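Local coordinates for enoyl-CoA hydratase subunit I (Geobacillus kaustophilus, PDB 2PBP), which probably acts as a hydro-lyase of the enoyl-CoA hydratase/isomerase family, adding water to the double bond of enoyl-CoA thioesters in beta-oxidation, at residues Phe4-Ala9 with Leu20-Val25; Glu36-Val41 with Trp88-Ile93; Lys49-Val54 with Arg196-Pro201; Ala125-Phe130 with Gly163-Ala168. One frame throughout, in Å; residues are numbered along the deposited sequence.

Contact 1: residues Phe4-Ala9 with Leu20-Val25; sequences FVSIAA and LARPDV
Ser6 and Arg22 touch just where two antiparallel strands part. Ala21 N donates to Ser6 O (2.8 Å). Next to this bond, Ile7 and Leu20 form a non-hydrogen-bonded antiparallel pair whose side chains share a face of the sheet and cross obliquely, Ile7 CG2 to Leu20 CD2 at 4.0 Å. This is the last pair at the open end of the hairpin of strands 7-12 and 15-20, at the edge of the larger sheet of the crotonase fold; Met33 and Ile37 of helix 31-46 pack against its side chains. Ala21 CB points at the partner segment and rests 3.6 Å from Ser6 O.

From CB, the Arg22 chain sets off with CG anti to its own carbonyl carbon (chi1 -74°), which brings CG against Ser6 CB at 4.0 Å. CD passes Val5 O at 4.3 Å. Bends at chi2 and chi3 then fold the chain back toward its own segment. Arg22 NE donates to Asp24 OD1 and Arg22 NH2 to Asp24 OD2, each at 2.9 Å, a side-on grip that uses the syn lone pair of each oxygen and keeps both oxygens near the guanidinium plane. Val25 CG2 lies over one face, toward the rim. NH1 bonds weakly to a water that donates to Ser6 OG (2.8 Å) and, weakly, to Val5 O. The charge of Arg22 is thus probably balanced largely by Asp24 within its own turn, and its polar link to Ser6 is made through water.

Contact 2: residues Glu36-Val41 with Trp88-Ile93; sequences EIVAAV and WDRLSI
Val38 CG1 lies over one face of the Arg90 guanidinium, 3.6 Å from Arg90 NE. The two side chains cross at about a right angle, and the Arg90 chain, bent at chi3, curls round this one methyl, so that its base and its head both touch it, Arg90 CB and Arg90 CZ each at 4.0 Å from Val38 CG1. At the guanidinium's polar rim, NH2 makes a salt bridge with Glu42, one turn further along the valine's own helix. The Trp88 indole packs on Glu112 and Leu113 of helix 109-115.

The other valine branch serves the buried side. With CG1 anti to the backbone N (chi1 171°), CG2 is directed at Leu91 and touches its CG at 3.8 Å. Helix 31-46 is the connection of a beta-alpha-beta crossover between the parallel neighbours 15-20 and 52-57 in the larger sheet of the crotonase fold, and helix 86-92 packs beside it; the axes of the two short segments approach to 9.7 Å at an angle of 27°. Leu91 CD2 sits against helix 31-46 among Ile37, Val38 and Val41, 4.0 Å from Val38 CA, with Ile37 CG2 at 4.4 Å and Val41 CG2 at 4.3 Å. An alanine in place of Val38 would probably open a gap beside Leu91 and leave the Arg90 guanidinium without its apolar cover on that face. Beyond the pair of helices, Val41 meets Ile18 of strand 15-20, while Leu91 touches Leu113 on its far helix neighbour.

Contact 3: residues Lys49-Val54 with Arg196-Pro201; sequences KVRVIV and RLAEQP
Arg51 reaches across to the carbonyl of Ala198 with its guanidinium, while its CB rests 4.2 Å from Ala198 CB. CG is anti to the carbonyl carbon of Arg51 (chi1 -59°), and from there the chain runs extended to NE. CD passes only 3.0 Å from Ala198 O. NH1 then donates to the same oxygen (2.8 Å), nearly along the C=O axis, although the oxygen sits 21° out of the guanidinium plane. A second amino group, NH2, bonds to the carbonyl of Phe255, which makes the arginine a link between two backbone carbonyls.

Val52 has CG1 anti to its backbone N (chi1 -173°), which leaves CG2 to meet the helix: it lies 3.9 Å from Leu197 CB and 4.3 Å from Ala198 CB. Val52 and Leu197 cross at about a right angle. The contact thereby joins the start of strand 52-57, in the larger sheet of the crotonase fold, to the last part of helix 186-198 in the helical C-terminal region. A positive charge near the carbonyls of this last part would probably be favoured by their partial negative charge. Leu197 also packs on Trp161 of the second subunit, and Gln200 NE2 bonds to Trp161 O and Asn134 OD1 of that subunit.

Contact 4: residues Ala125-Phe130 with Gly163-Ala168; sequences AAEFGF and GARMSA
Phe128 and Met166 exchange two backbone hydrogen bonds as a hydrogen-bonded antiparallel pair, Phe128 N donating to Met166 O at 2.8 Å and Met166 N returning the bond to Phe128 O. Their side chains share one face of the sheet, CB to CB 4.4 Å. The Phe128 ring turns its edge to Ala168 CA, which lies 4.1 Å from CE2. Glu127 points to the other face, and its OE1 forms a salt bridge with Arg165 NH1 (3.2 Å). The nitrogen comes from above the carboxylate plane, and the two flat groups stand 84° apart; Arg165, extended from CG to NE, also brings CD to 3.7 Å from Glu127 CD. An alanine for Glu127 removes this carboxylate, and the Arg165 guanidinium, its charge then without this mate, would probably be freer to turn.

Strands 127-129 and 166-167 form one side of the smaller sheet of the crotonase fold, where 105-107 flanks 127-129. Waters extend the pairing at both ends: one donates to Ala126 O and accepts from Ala168 N, another joins Phe130 N to Ala164 O. Further out, Phe111 of helix 109-115 stacks on Phe130 and meets the Phe128 ring at about 45°, while Met166 packs on Trp159, Leu174 and Ile176.

Contacts 1 and 2 meet directly, their centres 15 Å apart: Glu36 OE1 probably accepts from both Ser6 N (2.8 Å) and Val5 N. Contact 2 also touches contact 3, where Val41 O lies 4.0 Å from Ile53 CD1; helix 31-46 leads in the chain to strand 52-57. Contacts 1 and 3 serve the same larger sheet, nearest atoms about 7 Å apart. Contact 4, in the smaller sheet, stands off, its centre about 28 Å from that of contact 3 across the middle of the chain. Helix 109-115 bridges the gap, packing on Leu91 of contact 2 through Leu113 and on Phe130 of contact 4.

Contact 1: residues Phe4-Ala9 with Leu20-Val25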
loop_
_atom_site.group_PDB
_atom_site.type_symbol
_atom_site.label_atom_id
_atom_site.label_comp_id
_atom_site.label_asym_id
_atom_site.label_seq_id
_atom_site.Cartn_x
_atom_site.Cartn_y
_atom_site.Cartn_z
ATOM N N PHE A 4 -19.369 -2.030 31.167
ATOM C CA PHE A 4 -18.859 -3.226 30.437
ATOM C C PHE A 4 -18.553 -4.364 31.404
ATOM O O PHE A 4 -18.010 -4.144 32.487
ATOM C CB PHE A 4 -17.596 -2.863 29.649
ATOM C CG PHE A 4 -17.842 -1.906 28.518
ATOM C CD1 PHE A 4 -18.568 -2.300 27.398
ATOM C CD2 PHE A 4 -17.352 -0.605 28.575
ATOM C CE1 PHE A 4 -18.802 -1.411 26.349
ATOM C CE2 PHE A 4 -17.582 0.290 27.533
ATOM C CZ PHE A 4 -18.309 -0.114 26.417
ATOM N N VAL A 5 -18.902 -5.580 31.004
ATOM C CA VAL A 5 -18.669 -6.745 31.842
ATOM C C VAL A 5 -17.740 -7.761 31.188
ATOM O O VAL A 5 -17.336 -8.733 31.825
ATOM C CB VAL A 5 -19.999 -7.449 32.194
ATOM C CG1 VAL A 5 -20.861 -6.532 33.041
ATOM C CG2 VAL A 5 -20.736 -7.837 30.919
ATOM N N SER A 6 -17.393 -7.535 29.923
ATOM C CA SER A 6 -16.517 -8.457 29.205
ATOM C C SER A 6 -15.200 -7.829 28.759
ATOM O O SER A 6 -14.304 -8.530 28.292
ATOM C CB SER A 6 -17.245 -9.030 27.986
ATOM O OG SER A 6 -18.438 -9.688 28.376
ATOM N N ILE A 7 -15.087 -6.512 28.892
ATOM C CA ILE A 7 -13.864 -5.818 28.501
ATOM C C ILE A 7 -13.485 -4.769 29.534
ATOM O O ILE A 7 -14.288 -4.416 30.395
ATOM C CB ILE A 7 -14.022 -5.130 27.112
ATOM C CG1 ILE A 7 -15.136 -4.079 27.148
ATOM C CG2 ILE A 7 -14.337 -6.172 26.049
ATOM C CD1 ILE A 7 -14.705 -2.706 27.637
ATOM N N ALA A 8 -12.250 -4.284 29.443
ATOM C CA ALA A 8 -11.747 -3.257 30.344
ATOM C C ALA A 8 -11.011 -2.223 29.502
ATOM O O ALA A 8 -10.066 -2.558 28.785
ATOM C CB ALA A 8 -10.805 -3.870 31.369
ATOM N N ALA A 9 -11.451 -0.972 29.580
ATOM C CA ALA A 9 -10.826 0.099 28.812
ATOM C C ALA A 9 -10.083 1.076 29.712
ATOM O O ALA A 9 -10.486 1.325 30.850
ATOM C CB ALA A 9 -11.882 0.841 27.995
ATOM N N LEU A 20 -9.670 -7.267 26.243
ATOM C CA LEU A 20 -10.744 -8.252 26.347
ATOM C C LEU A 20 -10.516 -8.876 27.719
ATOM O O LEU A 20 -9.406 -9.324 28.021
ATOM C CB LEU A 20 -10.625 -9.303 25.240
ATOM C CG LEU A 20 -10.516 -8.736 23.819
ATOM C CD1 LEU A 20 -10.656 -9.862 22.804
ATOM C CD2 LEU A 20 -11.594 -7.689 23.597
ATOM N N ALA A 21 -11.560 -8.906 28.542
ATOM C CA ALA A 21 -11.433 -9.413 29.904
ATOM C C ALA A 21 -12.213 -10.669 30.288
ATOM O O ALA A 21 -12.848 -10.706 31.346
ATOM C CB ALA A 21 -11.761 -8.291 30.883
ATOM N N ARG A 22 -12.168 -11.695 29.443
ATOM C CA ARG A 22 -12.840 -12.952 29.749
ATOM C C ARG A 22 -11.876 -14.110 29.506
ATOM O O ARG A 22 -12.173 -15.035 28.750
ATOM C CB ARG A 22 -14.108 -13.123 28.901
ATOM C CG ARG A 22 -15.280 -12.248 29.342
ATOM C CD ARG A 22 -15.688 -12.529 30.794
ATOM N NE ARG A 22 -16.048 -13.929 31.016
ATOM C CZ ARG A 22 -17.191 -14.492 30.625
ATOM N NH1 ARG A 22 -18.111 -13.779 29.991
ATOM N NH2 ARG A 22 -17.407 -15.779 30.861
ATOM N N PRO A 23 -10.701 -14.071 30.158
ATOM C CA PRO A 23 -9.690 -15.120 30.008
ATOM C C PRO A 23 -10.200 -16.497 30.417
ATOM O O PRO A 23 -9.683 -17.510 29.960
ATOM C CB PRO A 23 -8.548 -14.627 30.896
ATOM C CG PRO A 23 -9.269 -13.877 31.971
ATOM C CD PRO A 23 -10.289 -13.097 31.186
ATOM N N ASP A 24 -11.217 -16.520 31.275
ATOM C CA ASP A 24 -11.807 -17.774 31.737
ATOM C C ASP A 24 -12.378 -18.573 30.562
ATOM O O ASP A 24 -12.522 -19.793 30.640
ATOM C CB ASP A 24 -12.902 -17.492 32.764
ATOM C CG ASP A 24 -13.977 -16.569 32.232
ATOM O OD1 ASP A 24 -13.662 -15.401 31.915
ATOM O OD2 ASP A 24 -15.136 -17.013 32.126
ATOM N N VAL A 25 -12.710 -17.879 29.477
ATOM C CA VAL A 25 -13.224 -18.537 28.278
ATOM C C VAL A 25 -12.383 -18.120 27.071
ATOM O O VAL A 25 -12.853 -18.106 25.932
ATOM C CB VAL A 25 -14.717 -18.198 28.027
ATOM C CG1 VAL A 25 -15.575 -18.831 29.116
ATOM C CG2 VAL A 25 -14.929 -16.690 28.006
HETATM O O HOH W 1 -19.241 -10.972 30.692
#

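Contact 2: residues Glu36-Val41 with Trp88-Ile93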
loop_
_atom_site.group_PDB
_atom_site.type_symbol
_atom_site.label_atom_id
_atom_site.label_comp_id
_atom_site.label_asym_id
_atom_site.label_seq_id
_atom_site.Cartn_x
_atom_site.Cartn_y
_atom_site.Cartn_z
ATOM N N GLU A 36 -19.763 -5.299 22.956
ATOM C CA GLU A 36 -19.041 -4.472 23.918
ATOM C C GLU A 36 -17.790 -3.872 23.283
ATOM O O GLU A 36 -17.458 -2.708 23.520
ATOM C CB GLU A 36 -18.666 -5.288 25.158
ATOM C CG GLU A 36 -19.863 -5.617 26.045
ATOM C CD GLU A 36 -19.467 -6.285 27.345
ATOM O OE1 GLU A 36 -18.568 -5.760 28.034
ATOM O OE2 GLU A 36 -20.060 -7.332 27.684
ATOM N N ILE A 37 -17.104 -4.667 22.471
ATOM C CA ILE A 37 -15.903 -4.196 21.794
ATOM C C ILE A 37 -16.271 -3.043 20.865
ATOM O O ILE A 37 -15.595 -2.018 20.843
ATOM C CB ILE A 37 -15.241 -5.328 20.978
ATOM C CG1 ILE A 37 -14.762 -6.434 21.925
ATOM C CG2 ILE A 37 -14.087 -4.772 20.157
ATOM C CD1 ILE A 37 -14.401 -7.753 21.245
ATOM N N VAL A 38 -17.352 -3.208 20.106
ATOM C CA VAL A 38 -17.804 -2.167 19.182
ATOM C C VAL A 38 -18.123 -0.872 19.924
ATOM O O VAL A 38 -17.732 0.218 19.496
ATOM C CB VAL A 38 -19.066 -2.613 18.407
ATOM C CG1 VAL A 38 -19.646 -1.439 17.627
ATOM C CG2 VAL A 38 -18.714 -3.745 17.461
ATOM N N ALA A 39 -18.829 -0.999 21.041
ATOM C CA ALA A 39 -19.202 0.162 21.835
ATOM C C ALA A 39 -17.960 0.879 22.361
ATOM O O ALA A 39 -17.862 2.102 22.282
ATOM C CB ALA A 39 -20.095 -0.265 22.991
ATOM N N ALA A 40 -17.012 0.113 22.887
ATOM C CA ALA A 40 -15.785 0.691 23.430
ATOM C C ALA A 40 -14.941 1.345 22.340
ATOM O O ALA A 40 -14.417 2.448 22.527
ATOM C CB ALA A 40 -14.971 -0.383 24.146
ATOM N N VAL A 41 -14.805 0.669 21.204
ATOM C CA VAL A 41 -14.018 1.214 20.104
ATOM C C VAL A 41 -14.644 2.482 19.526
ATOM O O VAL A 41 -13.942 3.453 19.251
ATOM C CB VAL A 41 -13.835 0.177 18.973
ATOM C CG1 VAL A 41 -13.142 0.821 17.781
ATOM C CG2 VAL A 41 -13.009 -0.999 19.480
ATOM N N TRP A 88 -19.614 -6.202 13.063
ATOM C CA TRP A 88 -18.269 -6.303 12.523
ATOM C C TRP A 88 -18.052 -5.222 11.472
ATOM O O TRP A 88 -16.943 -4.710 11.315
ATOM C CB TRP A 88 -18.024 -7.690 11.924
ATOM C CG TRP A 88 -17.812 -8.747 12.967
ATOM C CD1 TRP A 88 -18.772 -9.502 13.586
ATOM C CD2 TRP A 88 -16.558 -9.148 13.533
ATOM N NE1 TRP A 88 -18.190 -10.349 14.501
ATOM C CE2 TRP A 88 -16.835 -10.154 14.489
ATOM C CE3 TRP A 88 -15.227 -8.755 13.325
ATOM C CZ2 TRP A 88 -15.825 -10.775 15.238
ATOM C CZ3 TRP A 88 -14.221 -9.373 14.070
ATOM C CH2 TRP A 88 -14.529 -10.373 15.015
ATOM N N ASP A 89 -19.112 -4.860 10.757
ATOM C CA ASP A 89 -18.996 -3.816 9.748
ATOM C C ASP A 89 -18.697 -2.485 10.432
ATOM O O ASP A 89 -17.993 -1.644 9.883
ATOM C CB ASP A 89 -20.286 -3.688 8.931
ATOM C CG ASP A 89 -20.577 -4.921 8.092
ATOM O OD1 ASP A 89 -19.616 -5.586 7.648
ATOM O OD2 ASP A 89 -21.769 -5.213 7.863
ATOM N N ARG A 90 -19.241 -2.296 11.631
ATOM C CA ARG A 90 -19.010 -1.060 12.373
ATOM C C ARG A 90 -17.538 -0.959 12.755
ATOM O O ARG A 90 -16.972 0.133 12.796
ATOM C CB ARG A 90 -19.901 -1.014 13.620
ATOM C CG ARG A 90 -21.379 -0.846 13.270
ATOM C CD ARG A 90 -22.306 -1.056 14.453
ATOM N NE ARG A 90 -22.142 -0.035 15.480
ATOM C CZ ARG A 90 -23.044 0.218 16.423
ATOM N NH1 ARG A 90 -24.174 -0.476 16.466
ATOM N NH2 ARG A 90 -22.819 1.168 17.320
ATOM N N LEU A 91 -16.914 -2.102 13.020
ATOM C CA LEU A 91 -15.501 -2.118 13.379
ATOM C C LEU A 91 -14.662 -1.749 12.159
ATOM O O LEU A 91 -13.636 -1.075 12.277
ATOM C CB LEU A 91 -15.094 -3.503 13.895
ATOM C CG LEU A 91 -15.626 -3.907 15.273
ATOM C CD1 LEU A 91 -15.149 -5.311 15.617
ATOM C CD2 LEU A 91 -15.141 -2.911 16.323
ATOM N N SER A 92 -15.120 -2.182 10.989
ATOM C CA SER A 92 -14.429 -1.918 9.733
ATOM C C SER A 92 -14.348 -0.438 9.363
ATOM O O SER A 92 -13.441 -0.033 8.637
ATOM C CB SER A 92 -15.115 -2.667 8.587
ATOM O OG SER A 92 -15.124 -4.064 8.809
ATOM N N ILE A 93 -15.286 0.370 9.853
ATOM C CA ILE A 93 -15.284 1.788 9.511
ATOM C C ILE A 93 -14.715 2.742 10.561
ATOM O O ILE A 93 -14.867 3.958 10.442
ATOM C CB ILE A 93 -16.700 2.268 9.121
ATOM C CG1 ILE A 93 -17.650 2.153 10.314
ATOM C CG2 ILE A 93 -17.210 1.451 7.946
ATOM C CD1 ILE A 93 -18.966 2.915 10.165
#

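Contact 3: residues Lys49-Val54 with Arg196-Pro201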
loop_
_atom_site.group_PDB
_atom_site.type_symbol
_atom_site.label_atom_id
_atom_site.label_comp_id
_atom_site.label_asym_id
_atom_site.label_seq_id
_atom_site.Cartn_x
_atom_site.Cartn_y
_atom_site.Cartn_z
ATOM N N LYS A 49 -9.214 13.022 21.969
ATOM C CA LYS A 49 -8.045 12.928 22.841
ATOM C C LYS A 49 -7.304 11.629 22.570
ATOM O O LYS A 49 -6.140 11.471 22.945
ATOM C CB LYS A 49 -8.473 12.970 24.308
ATOM C CG LYS A 49 -8.847 14.354 24.794
ATOM C CD LYS A 49 -7.648 15.276 24.693
ATOM C CE LYS A 49 -6.454 14.758 25.498
ATOM N NZ LYS A 49 -5.182 15.471 25.171
ATOM N N VAL A 50 -7.997 10.698 21.927
ATOM C CA VAL A 50 -7.428 9.400 21.598
ATOM C C VAL A 50 -6.947 9.401 20.153
ATOM O O VAL A 50 -7.740 9.544 19.222
ATOM C CB VAL A 50 -8.472 8.282 21.792
ATOM C CG1 VAL A 50 -7.879 6.938 21.405
ATOM C CG2 VAL A 50 -8.934 8.264 23.236
ATOM N N ARG A 51 -5.643 9.241 19.973
ATOM C CA ARG A 51 -5.055 9.242 18.641
ATOM C C ARG A 51 -4.766 7.842 18.114
ATOM O O ARG A 51 -4.622 7.643 16.907
ATOM C CB ARG A 51 -3.770 10.068 18.650
ATOM C CG ARG A 51 -3.986 11.506 19.081
ATOM C CD ARG A 51 -2.722 12.333 18.903
ATOM N NE ARG A 51 -2.971 13.750 19.148
ATOM C CZ ARG A 51 -2.115 14.721 18.842
ATOM N NH1 ARG A 51 -0.947 14.429 18.278
ATOM N NH2 ARG A 51 -2.430 15.984 19.094
ATOM N N VAL A 52 -4.675 6.877 19.024
ATOM C CA VAL A 52 -4.416 5.487 18.654
ATOM C C VAL A 52 -5.188 4.575 19.601
ATOM O O VAL A 52 -5.281 4.841 20.801
ATOM C CB VAL A 52 -2.908 5.134 18.753
ATOM C CG1 VAL A 52 -2.661 3.727 18.203
ATOM C CG2 VAL A 52 -2.074 6.153 17.988
ATOM N N ILE A 53 -5.748 3.508 19.050
ATOM C CA ILE A 53 -6.502 2.539 19.832
ATOM C C ILE A 53 -5.763 1.210 19.751
ATOM O O ILE A 53 -5.389 0.767 18.665
ATOM C CB ILE A 53 -7.930 2.354 19.264
ATOM C CG1 ILE A 53 -8.694 3.678 19.340
ATOM C CG2 ILE A 53 -8.660 1.248 20.021
ATOM C CD1 ILE A 53 -9.977 3.729 18.514
ATOM N N VAL A 54 -5.544 0.587 20.903
ATOM C CA VAL A 54 -4.863 -0.701 20.958
ATOM C C VAL A 54 -5.803 -1.755 21.532
ATOM O O VAL A 54 -6.425 -1.537 22.571
ATOM C CB VAL A 54 -3.594 -0.634 21.842
ATOM C CG1 VAL A 54 -3.005 -2.031 22.029
ATOM C CG2 VAL A 54 -2.566 0.289 21.205
ATOM N N ARG A 196 4.491 6.669 19.421
ATOM C CA ARG A 196 5.127 7.353 18.304
ATOM C C ARG A 196 4.082 7.805 17.287
ATOM O O ARG A 196 4.161 8.914 16.762
ATOM C CB ARG A 196 6.156 6.446 17.628
ATOM C CG ARG A 196 7.443 6.279 18.423
ATOM C CD ARG A 196 8.572 5.789 17.526
ATOM N NE ARG A 196 8.444 4.382 17.164
ATOM C CZ ARG A 196 8.920 3.376 17.894
ATOM N NH1 ARG A 196 9.562 3.623 19.028
ATOM N NH2 ARG A 196 8.760 2.124 17.489
ATOM N N LEU A 197 3.103 6.946 17.007
ATOM C CA LEU A 197 2.051 7.304 16.059
ATOM C C LEU A 197 1.208 8.452 16.621
ATOM O O LEU A 197 0.740 9.309 15.875
ATOM C CB LEU A 197 1.160 6.092 15.757
ATOM C CG LEU A 197 1.800 4.976 14.922
ATOM C CD1 LEU A 197 0.882 3.764 14.882
ATOM C CD2 LEU A 197 2.068 5.483 13.509
ATOM N N ALA A 198 1.028 8.474 17.940
ATOM C CA ALA A 198 0.250 9.532 18.579
ATOM C C ALA A 198 0.923 10.898 18.410
ATOM O O ALA A 198 0.284 11.934 18.587
ATOM C CB ALA A 198 0.059 9.221 20.063
ATOM N N GLU A 199 2.210 10.896 18.074
ATOM C CA GLU A 199 2.955 12.143 17.883
ATOM C C GLU A 199 2.862 12.650 16.446
ATOM O O GLU A 199 3.305 13.758 16.138
ATOM C CB GLU A 199 4.426 11.953 18.261
ATOM C CG GLU A 199 4.660 11.746 19.746
ATOM C CD GLU A 199 4.230 12.942 20.572
ATOM O OE1 GLU A 199 4.845 14.022 20.424
ATOM O OE2 GLU A 199 3.274 12.804 21.366
ATOM N N GLN A 200 2.293 11.830 15.569
ATOM C CA GLN A 200 2.129 12.194 14.166
ATOM C C GLN A 200 0.861 13.042 14.035
ATOM O O GLN A 200 0.077 13.133 14.980
ATOM C CB GLN A 200 2.004 10.927 13.312
ATOM C CG GLN A 200 3.276 10.083 13.258
ATOM C CD GLN A 200 4.431 10.822 12.606
ATOM O OE1 GLN A 200 4.995 11.750 13.184
ATOM N NE2 GLN A 200 4.779 10.418 11.389
ATOM N N PRO A 201 0.650 13.679 12.869
ATOM C CA PRO A 201 -0.541 14.514 12.649
ATOM C C PRO A 201 -1.790 13.635 12.626
ATOM O O PRO A 201 -1.938 12.801 11.744
ATOM C CB PRO A 201 -0.281 15.146 11.276
ATOM C CG PRO A 201 1.208 15.026 11.086
ATOM C CD PRO A 201 1.519 13.687 11.682
#

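Contact 4: residues Ala125-Phe130 with Gly163-Ala168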
loop_
_atom_site.group_PDB
_atom_site.type_symbol
_atom_site.label_atom_id
_atom_site.label_comp_id
_atom_site.label_asym_id
_atom_site.label_seq_id
_atom_site.Cartn_x
_atom_site.Cartn_y
_atom_site.Cartn_z
ATOM N N ALA A 125 3.902 -15.957 21.461
ATOM C CA ALA A 125 2.873 -16.845 21.983
ATOM C C ALA A 125 1.650 -16.850 21.070
ATOM O O ALA A 125 0.705 -17.609 21.287
ATOM C CB ALA A 125 2.465 -16.398 23.384
ATOM N N ALA A 126 1.675 -16.004 20.043
ATOM C CA ALA A 126 0.542 -15.881 19.131
ATOM C C ALA A 126 0.458 -16.896 17.998
ATOM O O ALA A 126 1.462 -17.293 17.408
ATOM C CB ALA A 126 0.504 -14.466 18.552
ATOM N N GLU A 127 -0.773 -17.295 17.702
ATOM C CA GLU A 127 -1.076 -18.225 16.623
ATOM C C GLU A 127 -2.370 -17.711 16.012
ATOM O O GLU A 127 -3.251 -17.251 16.729
ATOM C CB GLU A 127 -1.276 -19.647 17.151
ATOM C CG GLU A 127 0.019 -20.393 17.434
ATOM C CD GLU A 127 -0.204 -21.884 17.618
ATOM O OE1 GLU A 127 -0.838 -22.273 18.621
ATOM O OE2 GLU A 127 0.251 -22.666 16.754
ATOM N N PHE A 128 -2.472 -17.784 14.692
ATOM C CA PHE A 128 -3.653 -17.302 13.984
ATOM C C PHE A 128 -4.240 -18.432 13.155
ATOM O O PHE A 128 -3.505 -19.212 12.553
ATOM C CB PHE A 128 -3.268 -16.150 13.053
ATOM C CG PHE A 128 -2.571 -15.015 13.745
ATOM C CD1 PHE A 128 -3.294 -13.934 14.239
ATOM C CD2 PHE A 128 -1.184 -15.025 13.902
ATOM C CE1 PHE A 128 -2.652 -12.876 14.877
ATOM C CE2 PHE A 128 -0.530 -13.972 14.539
ATOM C CZ PHE A 128 -1.266 -12.894 15.028
ATOM N N GLY A 129 -5.563 -18.524 13.115
ATOM C CA GLY A 129 -6.172 -19.579 12.329
ATOM C C GLY A 129 -7.682 -19.498 12.253
ATOM O O GLY A 129 -8.309 -18.740 12.994
ATOM N N PHE A 130 -8.253 -20.289 11.350
ATOM C CA PHE A 130 -9.697 -20.349 11.144
ATOM C C PHE A 130 -10.150 -21.799 11.253
ATOM O O PHE A 130 -10.304 -22.492 10.249
ATOM C CB PHE A 130 -10.055 -19.800 9.763
ATOM C CG PHE A 130 -9.878 -18.317 9.641
ATOM C CD1 PHE A 130 -10.647 -17.450 10.410
ATOM C CD2 PHE A 130 -8.938 -17.786 8.765
ATOM C CE1 PHE A 130 -10.484 -16.070 10.307
ATOM C CE2 PHE A 130 -8.766 -16.408 8.654
ATOM C CZ PHE A 130 -9.542 -15.548 9.428
ATOM N N GLY A 163 -7.932 -25.297 8.330
ATOM C CA GLY A 163 -8.122 -24.810 9.683
ATOM C C GLY A 163 -6.853 -24.868 10.517
ATOM O O GLY A 163 -6.902 -24.729 11.739
ATOM N N ALA A 164 -5.713 -25.064 9.860
ATOM C CA ALA A 164 -4.433 -25.144 10.558
ATOM C C ALA A 164 -4.031 -23.798 11.149
ATOM O O ALA A 164 -4.431 -22.745 10.656
ATOM C CB ALA A 164 -3.349 -25.636 9.605
ATOM N N ARG A 165 -3.226 -23.836 12.206
ATOM C CA ARG A 165 -2.782 -22.606 12.846
ATOM C C ARG A 165 -1.503 -22.053 12.237
ATOM O O ARG A 165 -0.554 -22.788 11.959
ATOM C CB ARG A 165 -2.571 -22.828 14.340
ATOM C CG ARG A 165 -3.842 -23.090 15.109
ATOM C CD ARG A 165 -3.525 -23.273 16.573
ATOM N NE ARG A 165 -4.701 -23.643 17.349
ATOM C CZ ARG A 165 -4.672 -23.917 18.647
ATOM N NH1 ARG A 165 -3.524 -23.858 19.309
ATOM N NH2 ARG A 165 -5.785 -24.256 19.280
ATOM N N MET A 166 -1.492 -20.740 12.051
ATOM C CA MET A 166 -0.361 -20.029 11.479
ATOM C C MET A 166 0.452 -19.408 12.618
ATOM O O MET A 166 -0.104 -18.756 13.501
ATOM C CB MET A 166 -0.898 -18.942 10.542
ATOM C CG MET A 166 0.135 -18.181 9.750
ATOM S SD MET A 166 -0.667 -16.799 8.919
ATOM C CE MET A 166 -1.531 -17.635 7.585
ATOM N N SER A 167 1.765 -19.620 12.612
ATOM C CA SER A 167 2.605 -19.054 13.664
ATOM C C SER A 167 2.769 -17.555 13.426
ATOM O O SER A 167 2.544 -17.066 12.321
ATOM C CB SER A 167 3.986 -19.717 13.668
ATOM O OG SER A 167 4.679 -19.434 12.469
ATOM N N ALA A 168 3.165 -16.830 14.465
ATOM C CA ALA A 168 3.363 -15.394 14.341
ATOM C C ALA A 168 4.425 -15.099 13.286
ATOM O O ALA A 168 4.291 -14.157 12.507
ATOM C CB ALA A 168 3.778 -14.804 15.684
HETATM O O HOH W 2 3.902 -18.310 16.814
HETATM O O HOH W 3 -6.570 -21.612 9.433
#